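Local coordinates for DNA excision repair protein ERCC-6-like (Homo sapiens, PDB 5JNO), which acts as an ATP-dependent DNA translocase and tension sensor that associates with catenated DNA stretched under tension until it is resolved during anaphase, at residues B[13-18]-B[32-37]. Residues are numbered along the deposited sequence; the frame is centred on the assembly and turned at random.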
ATOM      1  N   LEU B  13      -4.724  -0.783   7.189  1.00 43.52           N
ATOM      2  CA  LEU B  13      -4.991   0.639   7.058  1.00 46.53           C
ATOM      3  C   LEU B  13      -5.662   1.276   8.291  1.00 47.54           C
ATOM      4  O   LEU B  13      -5.375   2.416   8.618  1.00 48.97           O
ATOM      5  CB  LEU B  13      -5.794   0.942   5.792  1.00 44.70           C
ATOM      6  CG  LEU B  13      -5.051   0.709   4.455  1.00 44.23           C
ATOM      7  CD1 LEU B  13      -6.034   0.542   3.292  1.00 46.13           C
ATOM      8  CD2 LEU B  13      -4.107   1.848   4.134  1.00 41.84           C
ATOM      9  N   ARG B  14      -6.565   0.571   8.944  1.00 48.62           N
ATOM     10  CA  ARG B  14      -7.243   1.112  10.121  1.00 55.06           C
ATOM     11  C   ARG B  14      -6.199   1.225  11.258  1.00 53.86           C
ATOM     12  O   ARG B  14      -6.154   2.238  11.943  1.00 53.73           O
ATOM     13  CB  ARG B  14      -8.440   0.219  10.516  1.00 61.31           C
ATOM     14  CG  ARG B  14      -9.168   0.554  11.825  1.00 68.02           C
ATOM     15  CD  ARG B  14     -10.239  -0.498  12.150  1.00 77.43           C
ATOM     16  NE  ARG B  14     -11.304  -0.546  11.121  1.00 90.81           N
ATOM     17  CZ  ARG B  14     -11.501  -1.502  10.188  1.00 98.92           C
ATOM     18  NH1 ARG B  14     -10.722  -2.596  10.099  1.00 97.45           N
ATOM     19  NH2 ARG B  14     -12.517  -1.365   9.317  1.00 93.27           N
ATOM     20  N   TYR B  15      -5.358   0.198  11.407  1.00 50.37           N
ATOM     21  CA  TYR B  15      -4.284   0.190  12.403  1.00 50.63           C
ATOM     22  C   TYR B  15      -3.336   1.357  12.252  1.00 50.46           C
ATOM     23  O   TYR B  15      -3.048   2.031  13.237  1.00 51.69           O
ATOM     24  CB  TYR B  15      -3.491  -1.125  12.397  1.00 47.83           C
ATOM     25  CG  TYR B  15      -4.275  -2.333  12.871  1.00 50.37           C
ATOM     26  CD1 TYR B  15      -5.289  -2.223  13.837  1.00 58.67           C
ATOM     27  CD2 TYR B  15      -3.985  -3.604  12.374  1.00 53.68           C
ATOM     28  CE1 TYR B  15      -5.986  -3.337  14.280  1.00 62.66           C
ATOM     29  CE2 TYR B  15      -4.697  -4.721  12.785  1.00 55.15           C
ATOM     30  CZ  TYR B  15      -5.687  -4.579  13.738  1.00 64.25           C
ATOM     31  OH  TYR B  15      -6.365  -5.680  14.169  1.00 72.15           O
ATOM     32  N   VAL B  16      -2.883   1.629  11.036  1.00 46.07           N
ATOM     33  CA  VAL B  16      -2.000   2.776  10.797  1.00 46.55           C
ATOM     34  C   VAL B  16      -2.725   4.081  11.068  1.00 49.11           C
ATOM     35  O   VAL B  16      -2.146   4.963  11.688  1.00 48.82           O
ATOM     36  CB  VAL B  16      -1.401   2.787   9.361  1.00 47.56           C
ATOM     37  CG1 VAL B  16      -0.667   4.086   9.033  1.00 45.01           C
ATOM     38  CG2 VAL B  16      -0.458   1.613   9.208  1.00 49.07           C
ATOM     39  N   LYS B  17      -3.967   4.221  10.595  1.00 49.04           N
ATOM     40  CA  LYS B  17      -4.713   5.447  10.853  1.00 52.51           C
ATOM     41  C   LYS B  17      -4.788   5.735  12.376  1.00 52.65           C
ATOM     42  O   LYS B  17      -4.569   6.863  12.805  1.00 52.63           O
ATOM     43  CB  LYS B  17      -6.123   5.373  10.290  1.00 53.91           C
ATOM     44  CG  LYS B  17      -6.895   6.684  10.415  1.00 59.75           C
ATOM     45  CD  LYS B  17      -8.391   6.499  10.176  1.00 71.38           C
ATOM     46  CE  LYS B  17      -9.141   7.831  10.030  1.00 80.36           C
ATOM     47  NZ  LYS B  17      -9.241   8.303   8.613  1.00 85.53           N
ATOM     48  N   GLU B  18      -5.109   4.705  13.151  1.00 52.99           N
ATOM     49  CA  GLU B  18      -5.294   4.833  14.609  1.00 59.84           C
ATOM     50  C   GLU B  18      -3.969   5.002  15.343  1.00 58.93           C
ATOM     51  O   GLU B  18      -3.902   5.732  16.327  1.00 59.51           O
ATOM     52  CB  GLU B  18      -6.070   3.642  15.177  1.00 58.06           C
ATOM     53  CG  GLU B  18      -7.564   3.735  14.891  1.00 63.19           C
ATOM     54  CD  GLU B  18      -8.305   2.415  15.032  1.00 66.22           C
ATOM     55  OE1 GLU B  18      -7.674   1.392  15.381  1.00 65.78           O
ATOM     56  OE2 GLU B  18      -9.532   2.397  14.769  1.00 69.42           O
ATOM     57  N   PHE B  32       2.231   2.097  19.657  1.00 53.19           N
ATOM     58  CA  PHE B  32       3.216   1.022  19.551  1.00 54.39           C
ATOM     59  C   PHE B  32       2.509  -0.288  19.304  1.00 57.48           C
ATOM     60  O   PHE B  32       2.906  -1.040  18.413  1.00 63.30           O
ATOM     61  CB  PHE B  32       4.103   0.937  20.823  1.00 57.66           C
ATOM     62  CG  PHE B  32       5.126  -0.182  20.803  1.00 57.92           C
ATOM     63  CD1 PHE B  32       4.809  -1.446  21.285  1.00 63.22           C
ATOM     64  CD2 PHE B  32       6.412   0.035  20.340  1.00 59.44           C
ATOM     65  CE1 PHE B  32       5.749  -2.476  21.295  1.00 67.35           C
ATOM     66  CE2 PHE B  32       7.356  -0.991  20.333  1.00 63.00           C
ATOM     67  CZ  PHE B  32       7.026  -2.246  20.812  1.00 67.19           C
ATOM     68  N   LYS B  33       1.476  -0.565  20.092  1.00 59.13           N
ATOM     69  CA  LYS B  33       0.676  -1.760  19.901  1.00 65.16           C
ATOM     70  C   LYS B  33       0.087  -1.788  18.466  1.00 61.16           C
ATOM     71  O   LYS B  33       0.214  -2.795  17.776  1.00 58.54           O
ATOM     72  CB  LYS B  33      -0.442  -1.806  20.932  1.00 74.20           C
ATOM     73  CG  LYS B  33      -1.389  -2.992  20.807  1.00 83.44           C
ATOM     74  CD  LYS B  33      -2.593  -2.823  21.735  1.00 93.30           C
ATOM     75  CE  LYS B  33      -3.853  -3.469  21.173  1.00 95.97           C
ATOM     76  NZ  LYS B  33      -5.049  -2.893  21.835  1.00101.28           N
ATOM     77  N   LEU B  34      -0.529  -0.688  18.037  1.00 56.73           N
ATOM     78  CA  LEU B  34      -1.193  -0.636  16.714  1.00 58.00           C
ATOM     79  C   LEU B  34      -0.226  -0.723  15.518  1.00 56.64           C
ATOM     80  O   LEU B  34      -0.433  -1.555  14.615  1.00 55.02           O
ATOM     81  CB  LEU B  34      -2.071   0.606  16.590  1.00 57.48           C
ATOM     82  CG  LEU B  34      -3.281   0.639  17.521  1.00 60.02           C
ATOM     83  CD1 LEU B  34      -3.907   2.024  17.486  1.00 63.30           C
ATOM     84  CD2 LEU B  34      -4.311  -0.417  17.150  1.00 63.39           C
ATOM     85  N   PHE B  35       0.835   0.088  15.520  1.00 52.29           N
ATOM     86  CA  PHE B  35       1.889  -0.079  14.522  1.00 51.70           C
ATOM     87  C   PHE B  35       2.414  -1.513  14.452  1.00 56.10           C
ATOM     88  O   PHE B  35       2.733  -1.987  13.374  1.00 59.03           O
ATOM     89  CB  PHE B  35       3.059   0.887  14.715  1.00 51.63           C
ATOM     90  CG  PHE B  35       2.764   2.303  14.292  1.00 52.30           C
ATOM     91  CD1 PHE B  35       2.303   2.595  12.994  1.00 52.97           C
ATOM     92  CD2 PHE B  35       3.005   3.374  15.165  1.00 51.86           C
ATOM     93  CE1 PHE B  35       2.052   3.918  12.609  1.00 53.09           C
ATOM     94  CE2 PHE B  35       2.752   4.695  14.785  1.00 51.31           C
ATOM     95  CZ  PHE B  35       2.278   4.970  13.510  1.00 54.50           C
ATOM     96  N   ASN B  36       2.503  -2.213  15.575  1.00 54.75           N
ATOM     97  CA  ASN B  36       2.966  -3.603  15.536  1.00 56.31           C
ATOM     98  C   ASN B  36       2.001  -4.568  14.906  1.00 54.71           C
ATOM     99  O   ASN B  36       2.429  -5.505  14.247  1.00 57.13           O
ATOM    100  CB  ASN B  36       3.322  -4.101  16.936  1.00 60.95           C
ATOM    101  CG  ASN B  36       4.739  -3.762  17.296  1.00 62.93           C
ATOM    102  OD1 ASN B  36       5.674  -4.321  16.718  1.00 62.80           O
ATOM    103  ND2 ASN B  36       4.914  -2.821  18.204  1.00 64.32           N
ATOM    104  N   LEU B  37       0.712  -4.371  15.157  1.00 53.81           N
ATOM    105  CA  LEU B  37      -0.333  -5.170  14.517  1.00 57.53           C
ATOM    106  C   LEU B  37      -0.349  -4.938  12.984  1.00 54.96           C
ATOM    107  O   LEU B  37      -0.543  -5.881  12.212  1.00 57.70           O
ATOM    108  CB  LEU B  37      -1.702  -4.853  15.124  1.00 57.36           C
ATOM    109  CG  LEU B  37      -1.860  -5.259  16.585  1.00 60.55           C
ATOM    110  CD1 LEU B  37      -3.107  -4.636  17.190  1.00 61.55           C
ATOM    111  CD2 LEU B  37      -1.886  -6.773  16.731  1.00 62.86           C
TER
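Tyr-15 reaches from helix 6-25 onto helix 28-41, where Leu-34 and Leu-37 receive it. Nearest the backbone, its CB lies 3.8 Å from the carbonyl oxygen O of Leu-34. The first torsion sets CG anti to the carbonyl carbon and beside the backbone N (chi1 -68°). Beyond it the ring touches both leucines: its CD1 meets CD2 of Leu-34 at 3.9 Å, the two side chains crossing at about a right angle. On the other flank of the ring, CD2 and CE2 both lie 3.8 Å from CB of Leu-37. That carbon sits over one face, displaced toward the rim and 4.0 Å from the ring centroid, a CH-pi contact. Farther along helix 28-41, Ala-38 and Ile-41 also take the tyrosine side chain.

Leu-34 returns the packing, its CB against the carbonyl O of Tyr-15 and its CD1 3.6 Å from CB of Glu-18; Leu-34 also touches Ala-19 of helix 6-25. Behind this layer the contact thins, CG1 of Val-16 standing 4.5 Å from CE1 of Phe-35.

The two helix axes approach to 8.2 Å and run at 154°, the antiparallel helix pair of the first TPR repeat in this N-terminal piece of the helicase. No hydrogen bond or salt bridge joins the two segments, so this part of the helical hairpin relies on apolar side-chain fit and one CH-pi contact.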